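Local coordinates for iron-rich dpsA-homolog protein (Halobacterium salinarum, PDB 1TJO), which oxidises ferrous iron with hydrogen peroxide and stores it as ferric mineral inside a hollow dodecamer, protecting DNA from oxidative damage, at the interface of chains A and B and the interface of chains A and C. Residues are numbered along the deposited sequence; one frame, centred on the assembly and turned at random. Chains: chain A/B/C, Iron-rich dpsA-homolog protein.

Contact 1: the interface of chains A and B. Residues chain A 123, 127, 130, 163-164, 167; chain B 17-20.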
loop_
_atom_site.group_PDB
_atom_site.type_symbol
_atom_site.label_atom_id
_atom_site.label_comp_id
_atom_site.label_asym_id
_atom_site.label_seq_id
_atom_site.Cartn_x
_atom_site.Cartn_y
_atom_site.Cartn_z
ATOM N N MET A 123 2.303 -15.415 32.565
ATOM C CA MET A 123 3.717 -15.152 32.793
ATOM C C MET A 123 4.450 -16.446 33.151
ATOM O O MET A 123 5.532 -16.678 32.663
ATOM C CB MET A 123 3.920 -14.106 33.895
ATOM C CG MET A 123 5.231 -13.372 33.690
ATOM S SD MET A 123 5.508 -12.023 34.878
ATOM C CE MET A 123 5.570 -12.879 36.224
ATOM N N GLY A 127 7.481 -18.266 30.970
ATOM C CA GLY A 127 8.745 -18.585 31.592
ATOM C C GLY A 127 9.150 -20.007 31.385
ATOM O O GLY A 127 10.310 -20.287 31.067
ATOM N N ILE A 130 10.197 -20.392 27.725
ATOM C CA ILE A 130 11.421 -19.667 27.467
ATOM C C ILE A 130 12.607 -20.512 27.941
ATOM O O ILE A 130 13.555 -20.672 27.210
ATOM C CB ILE A 130 11.383 -18.294 28.145
ATOM C CG1 ILE A 130 10.539 -17.316 27.295
ATOM C CG2 ILE A 130 12.777 -17.697 28.292
ATOM C CD1 ILE A 130 10.094 -16.187 28.050
ATOM N N ALA A 163 6.567 -11.893 27.094
ATOM C CA ALA A 163 6.718 -12.177 28.525
ATOM C C ALA A 163 7.128 -10.930 29.298
ATOM O O ALA A 163 6.610 -10.635 30.374
ATOM C CB ALA A 163 7.724 -13.266 28.744
ATOM N N HIS A 164 8.052 -10.197 28.728
ATOM C CA HIS A 164 8.525 -8.934 29.305
ATOM C C HIS A 164 7.385 -7.904 29.406
ATOM O O HIS A 164 7.301 -7.202 30.418
ATOM C CB HIS A 164 9.704 -8.394 28.493
ATOM C CG HIS A 164 10.030 -6.982 28.788
ATOM N ND1 HIS A 164 9.700 -5.952 27.935
ATOM C CD2 HIS A 164 10.594 -6.415 29.876
ATOM C CE1 HIS A 164 10.086 -4.810 28.476
ATOM N NE2 HIS A 164 10.624 -5.061 29.655
ATOM N N GLU A 167 5.337 -8.790 32.378
ATOM C CA GLU A 167 6.064 -8.372 33.558
ATOM C C GLU A 167 5.865 -6.882 33.842
ATOM O O GLU A 167 5.579 -6.499 34.970
ATOM C CB GLU A 167 7.569 -8.698 33.433
ATOM C CG GLU A 167 8.350 -8.433 34.710
ATOM C CD GLU A 167 9.631 -9.245 34.845
ATOM O OE1 GLU A 167 10.574 -8.948 34.100
ATOM O OE2 GLU A 167 9.709 -10.127 35.738
ATOM N N SER B 17 15.281 -10.879 35.780
ATOM C CA SER B 17 13.880 -10.929 35.396
ATOM C C SER B 17 13.283 -12.287 35.685
ATOM O O SER B 17 13.808 -13.313 35.260
ATOM C CB SER B 17 13.732 -10.664 33.913
ATOM O OG SER B 17 12.412 -11.009 33.482
ATOM N N ASP B 18 12.154 -12.294 36.373
ATOM C CA ASP B 18 11.464 -13.537 36.659
ATOM C C ASP B 18 10.688 -13.990 35.443
ATOM O O ASP B 18 10.618 -15.186 35.172
ATOM C CB ASP B 18 10.530 -13.380 37.851
ATOM C CG ASP B 18 11.275 -13.329 39.170
ATOM O OD1 ASP B 18 11.766 -14.387 39.615
ATOM O OD2 ASP B 18 11.421 -12.266 39.831
ATOM N N ALA B 19 10.154 -13.040 34.683
ATOM C CA ALA B 19 9.380 -13.394 33.500
ATOM C C ALA B 19 10.281 -14.091 32.485
ATOM O O ALA B 19 9.866 -15.065 31.850
ATOM C CB ALA B 19 8.714 -12.192 32.888
ATOM N N LEU B 20 11.507 -13.604 32.356
ATOM C CA LEU B 20 12.436 -14.149 31.383
ATOM C C LEU B 20 13.319 -15.234 32.010
ATOM O O LEU B 20 14.173 -15.758 31.354
ATOM C CB LEU B 20 13.323 -13.052 30.799
ATOM C CG LEU B 20 12.523 -11.920 30.164
ATOM C CD1 LEU B 20 13.401 -10.863 29.600
ATOM C CD2 LEU B 20 11.585 -12.499 29.094
HETATM O O HOH W 1 7.953 -16.446 33.954
HETATM O O HOH W 2 11.461 -9.711 37.938
HETATM O O HOH W 3 7.370 -15.027 31.827
#
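One face of the A:Glu167 carboxylate, the flat group of this patch, takes B:Ser17 and B:Ala19 from an N-terminal loop of the neighbouring subunit. Methyl CB of B:Ala19 lies over that face, 3.7 Å from CD of A:Glu167, with CG of A:Met123 and carbonyl O of A:Ala163 around it. Toward the edge, hydroxyl OG of B:Ser17 donates to OE1 of A:Glu167 at 2.8 Å, on the syn side but 27° out of the plane. Amide N of B:Ala19 meets OE2 of A:Glu167 from above the same face at 3.1 Å, and the amide of B:Asp18 adds a weak bond to this oxygen. With CG anti to the backbone N (chi1 -173°) and the chain extended beyond it, A:Glu167 carries its carboxylate out to this turn. OG of B:Ser17 also accepts the amide N of B:Leu20 at 3.0 Å, so the turn is braced from within. Next to the methyl, CD2 of B:Leu20 touches CB of A:Ala163 and CD1 of A:Ile130. The loop packs against helices 115-142 and 146-169 in a subunit contact of the dodecamer. On the opposite carboxylate face, water 2 joins OE2 of A:Glu167, 2.8 Å away, to the amide and carboxylate of B:Asp18.

Contact 2: the interface of chains A and C. Residues chain A 173-176; chain C 57-59, 63, 115-116.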
loop_
_atom_site.group_PDB
_atom_site.type_symbol
_atom_site.label_atom_id
_atom_site.label_comp_id
_atom_site.label_asym_id
_atom_site.label_seq_id
_atom_site.Cartn_x
_atom_site.Cartn_y
_atom_site.Cartn_z
ATOM N N ASP A 173 3.683 0.380 39.488
ATOM C CA ASP A 173 3.623 1.796 39.188
ATOM C C ASP A 173 2.326 2.030 38.429
ATOM O O ASP A 173 1.709 1.104 37.904
ATOM C CB ASP A 173 4.833 2.209 38.355
ATOM C CG ASP A 173 5.103 3.731 38.361
ATOM O OD1 ASP A 173 4.487 4.469 39.158
ATOM O OD2 ASP A 173 5.991 4.202 37.583
ATOM N N THR A 174 1.915 3.291 38.385
ATOM C CA THR A 174 0.683 3.715 37.728
ATOM C C THR A 174 0.637 5.226 37.717
ATOM O O THR A 174 1.238 5.893 38.580
ATOM C CB THR A 174 -0.605 3.166 38.440
ATOM O OG1 THR A 174 -1.786 3.713 37.824
ATOM C CG2 THR A 174 -0.701 3.659 39.860
ATOM N N LEU A 175 -0.028 5.782 36.719
ATOM C CA LEU A 175 -0.376 7.194 36.734
ATOM C C LEU A 175 -1.441 7.545 37.761
ATOM O O LEU A 175 -1.572 8.685 38.162
ATOM C CB LEU A 175 -0.867 7.615 35.338
ATOM C CG LEU A 175 0.196 7.723 34.254
ATOM C CD1 LEU A 175 -0.472 7.879 32.916
ATOM C CD2 LEU A 175 1.096 8.935 34.494
ATOM N N VAL A 176 -2.251 6.569 38.135
ATOM C CA VAL A 176 -3.375 6.838 39.008
ATOM C C VAL A 176 -2.897 7.340 40.382
ATOM O O VAL A 176 -1.952 6.831 40.941
ATOM C CB VAL A 176 -4.293 5.595 39.196
ATOM C CG1 VAL A 176 -5.405 5.894 40.206
ATOM C CG2 VAL A 176 -4.863 5.160 37.883
ATOM N N GLY C 57 4.108 -0.576 34.634
ATOM C CA GLY C 57 2.875 -0.528 35.374
ATOM C C GLY C 57 1.637 -0.632 34.532
ATOM O O GLY C 57 1.674 -1.032 33.372
ATOM N N ALA C 58 0.521 -0.262 35.137
ATOM C CA ALA C 58 -0.806 -0.538 34.578
ATOM C C ALA C 58 -1.064 0.115 33.238
ATOM O O ALA C 58 -1.873 -0.380 32.459
ATOM C CB ALA C 58 -1.888 -0.114 35.557
ATOM N N GLU C 59 -0.408 1.230 32.981
ATOM C CA GLU C 59 -0.604 1.930 31.715
ATOM C C GLU C 59 0.603 1.852 30.797
ATOM O O GLU C 59 0.786 2.721 29.915
ATOM C CB GLU C 59 -0.944 3.399 32.035
ATOM C CG GLU C 59 -2.135 3.617 32.958
ATOM C CD GLU C 59 -1.774 3.659 34.430
ATOM O OE1 GLU C 59 -2.644 3.368 35.305
ATOM O OE2 GLU C 59 -0.605 3.920 34.679
ATOM N N LEU C 63 1.746 4.136 27.308
ATOM C CA LEU C 63 2.797 5.112 27.508
ATOM C C LEU C 63 4.093 4.808 26.736
ATOM O O LEU C 63 4.733 5.705 26.198
ATOM C CB LEU C 63 3.095 5.208 29.010
ATOM C CG LEU C 63 2.052 5.978 29.803
ATOM C CD1 LEU C 63 2.246 5.711 31.252
ATOM C CD2 LEU C 63 2.206 7.431 29.524
ATOM N N ILE C 115 6.620 6.925 37.005
ATOM C CA ILE C 115 6.138 7.527 35.747
ATOM C C ILE C 115 5.592 8.937 35.880
ATOM O O ILE C 115 5.754 9.742 34.990
ATOM C CB ILE C 115 5.162 6.538 34.989
ATOM C CG1 ILE C 115 4.875 7.020 33.542
ATOM C CG2 ILE C 115 3.892 6.259 35.768
ATOM C CD1 ILE C 115 6.088 7.270 32.726
ATOM N N ARG C 116 4.946 9.253 36.980
ATOM C CA ARG C 116 4.440 10.608 37.155
ATOM C C ARG C 116 5.583 11.617 37.260
ATOM O O ARG C 116 5.527 12.698 36.667
ATOM C CB ARG C 116 3.490 10.754 38.339
ATOM C CG ARG C 116 2.187 9.992 38.224
ATOM C CD ARG C 116 1.218 10.313 39.362
ATOM N NE ARG C 116 0.832 11.703 39.301
ATOM C CZ ARG C 116 -0.116 12.200 38.492
ATOM N NH1 ARG C 116 -0.877 11.416 37.728
ATOM N NH2 ARG C 116 -0.322 13.507 38.447
HETATM O O HOH W 4 3.870 7.160 39.110
#
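A:Thr174 and A:Leu175, in the C-terminal tail, share the carboxylate of C:Glu59. Hydroxyl OG1 of A:Thr174 donates to the syn lone pair of OE1 of C:Glu59 at 2.7 Å. Amide N of A:Leu175 meets the other oxygen, OE2 of C:Glu59, at 2.8 Å in a nearly straight bond, from 41° above the carboxylate plane. A bend at chi2 (90°) turns the C:Glu59 carboxylate toward the tail. Carboxylate oxygen OD2 of A:Asp173 takes the backbone N of C:Ile115 at 2.9 Å with its syn lone pair, capping the first turn of helix 115-142, whose N-terminal end would favour a negative group. The carbonyl O of A:Leu175 accepts NH1 of C:Arg116 at 2.9 Å, in the carbonyl plane. The A:Leu175 side chain extends between these polar grips: CD1 meets CD1 of C:Leu63 tip to tip, while CD2 lies against CG of C:Arg116 and CG2 of C:Ile115. Further out, OG1 of A:Thr174 also accepts the amide N of A:Val176 at 2.9 Å, which steadies the tail as it docks on this dodecamer neighbour. Water 4 connects the tail to the helix start, 2.8 Å from OD1 of A:Asp173 and 3.2 Å from N of C:Arg116.

Contact 3: the interface of chains A and C. Residues chain A 165, 168-169; chain C 55, 57-58, 60-61.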
loop_
_atom_site.group_PDB
_atom_site.type_symbol
_atom_site.label_atom_id
_atom_site.label_comp_id
_atom_site.label_asym_id
_atom_site.label_seq_id
_atom_site.Cartn_x
_atom_site.Cartn_y
_atom_site.Cartn_z
ATOM N N HIS A 165 6.517 -7.806 28.399
ATOM C CA HIS A 165 5.399 -6.879 28.446
ATOM C C HIS A 165 4.498 -7.231 29.615
ATOM O O HIS A 165 4.038 -6.370 30.348
ATOM C CB HIS A 165 4.579 -6.938 27.154
ATOM C CG HIS A 165 5.151 -6.136 26.054
ATOM N ND1 HIS A 165 4.445 -5.119 25.440
ATOM C CD2 HIS A 165 6.324 -6.237 25.396
ATOM C CE1 HIS A 165 5.186 -4.610 24.470
ATOM N NE2 HIS A 165 6.328 -5.273 24.418
ATOM N N HIS A 168 5.993 -6.040 32.809
ATOM C CA HIS A 168 5.674 -4.626 32.953
ATOM C C HIS A 168 4.272 -4.251 33.330
ATOM O O HIS A 168 4.104 -3.361 34.156
ATOM C CB HIS A 168 6.136 -3.835 31.770
ATOM C CG HIS A 168 7.600 -3.530 31.819
ATOM N ND1 HIS A 168 8.169 -2.467 31.139
ATOM C CD2 HIS A 168 8.604 -4.124 32.517
ATOM C CE1 HIS A 168 9.469 -2.443 31.402
ATOM N NE2 HIS A 168 9.755 -3.440 32.225
ATOM N N TYR A 169 3.274 -4.946 32.780
ATOM C CA TYR A 169 1.886 -4.637 33.126
ATOM C C TYR A 169 1.615 -4.863 34.624
ATOM O O TYR A 169 0.785 -4.166 35.194
ATOM C CB TYR A 169 0.944 -5.532 32.384
ATOM C CG TYR A 169 0.537 -5.049 31.006
ATOM C CD1 TYR A 169 -0.071 -3.809 30.831
ATOM C CD2 TYR A 169 0.800 -5.829 29.888
ATOM C CE1 TYR A 169 -0.484 -3.395 29.569
ATOM C CE2 TYR A 169 0.426 -5.391 28.634
ATOM C CZ TYR A 169 -0.218 -4.191 28.485
ATOM O OH TYR A 169 -0.638 -3.795 27.225
ATOM N N VAL C 55 9.391 2.709 31.327
ATOM C CA VAL C 55 8.048 2.806 31.861
ATOM C C VAL C 55 7.414 1.441 32.146
ATOM O O VAL C 55 7.537 0.513 31.382
ATOM C CB VAL C 55 7.126 3.713 30.995
ATOM C CG1 VAL C 55 6.919 3.158 29.620
ATOM C CG2 VAL C 55 5.831 3.958 31.662
ATOM N N GLY C 57 4.108 -0.576 34.634
ATOM C CA GLY C 57 2.875 -0.528 35.374
ATOM C C GLY C 57 1.637 -0.632 34.532
ATOM O O GLY C 57 1.674 -1.032 33.372
ATOM N N ALA C 58 0.521 -0.262 35.137
ATOM C CA ALA C 58 -0.806 -0.538 34.578
ATOM C C ALA C 58 -1.064 0.115 33.238
ATOM O O ALA C 58 -1.873 -0.380 32.459
ATOM C CB ALA C 58 -1.888 -0.114 35.557
ATOM N N PHE C 60 1.516 0.903 31.027
ATOM C CA PHE C 60 2.859 1.116 30.502
ATOM C C PHE C 60 2.902 0.963 28.992
ATOM O O PHE C 60 3.663 1.621 28.364
ATOM C CB PHE C 60 3.906 0.188 31.111
ATOM C CG PHE C 60 4.122 -1.031 30.299
ATOM C CD1 PHE C 60 5.177 -1.114 29.391
ATOM C CD2 PHE C 60 3.226 -2.042 30.364
ATOM C CE1 PHE C 60 5.320 -2.233 28.560
ATOM C CE2 PHE C 60 3.366 -3.150 29.557
ATOM C CZ PHE C 60 4.412 -3.225 28.632
ATOM N N ARG C 61 2.088 0.116 28.420
ATOM C CA ARG C 61 2.228 -0.129 26.978
ATOM C C ARG C 61 1.762 1.064 26.194
ATOM O O ARG C 61 2.446 1.465 25.248
ATOM C CB ARG C 61 1.499 -1.388 26.538
ATOM C CG ARG C 61 1.973 -1.931 25.222
ATOM C CD ARG C 61 1.014 -3.089 24.711
ATOM N NE ARG C 61 0.910 -3.001 23.260
ATOM C CZ ARG C 61 -0.169 -2.815 22.529
ATOM N NH1 ARG C 61 -1.395 -2.744 23.033
ATOM N NH2 ARG C 61 0.010 -2.706 21.223
#
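C:Phe60 wedges its ring among A:His165, A:His168 and A:Tyr169, and this is the tight part of the contact. Methylene CB of A:His168 sits over the centre of one face of the C:Phe60 ring, 3.4 Å from its centroid, a CH-pi contact. The opposite face has CB of C:Arg61 toward its rim, from the same chain. At the ring edge, CE2 of C:Phe60 points onto the centre of one face of the A:Tyr169 ring, the two planes turned 78° apart. A:Tyr169 presents that face with CG anti to its carbonyl carbon (chi1 -87°). CZ, the neighbouring corner, faces A:His165, whose ring stands edge-to-face with C:Phe60 at a centroid distance of 5.6 Å. CD1 of C:Phe60 lies in plane at the edge of the A:His168 imidazole, 3.7 Å from ND1 of A:His168. That nitrogen is also 3.1 Å from carbonyl O of C:Val55, consistent with a hydrogen bond if ND1 carries the proton. Carbonyl O of A:His168 accepts N of C:Gly57 at 2.8 Å. The looser side belongs to C:Arg61: its CB lies 3.8 Å from CZ of A:Tyr169, and its guanidinium runs on past the cluster. The packing may help fix A:His168, a residue involved in iron translocation. The site joins the last turns of helix 146-169 in chain A to the loop before, and first turn of, helix 60-87 in chain C.

Contact 3 lies between the other two: its C-alpha centre is about 7 Å from that of contact 2 and about 13 Å from that of contact 1, while contacts 1 and 2 are about 20 Å apart. Helix 146-169 of chain A supplies residues to contacts 1 and 3, and the tail beyond it makes contact 2. Contacts 2 and 3 share C:Gly57 and C:Ala58 and both draw on helix 60-87 of chain C. Helix 115-142 serves contact 1 from chain A and contact 2 from chain C. One C-terminal helix and tail thus engage two different neighbours, helping to tie three subunits together in the dodecameric shell.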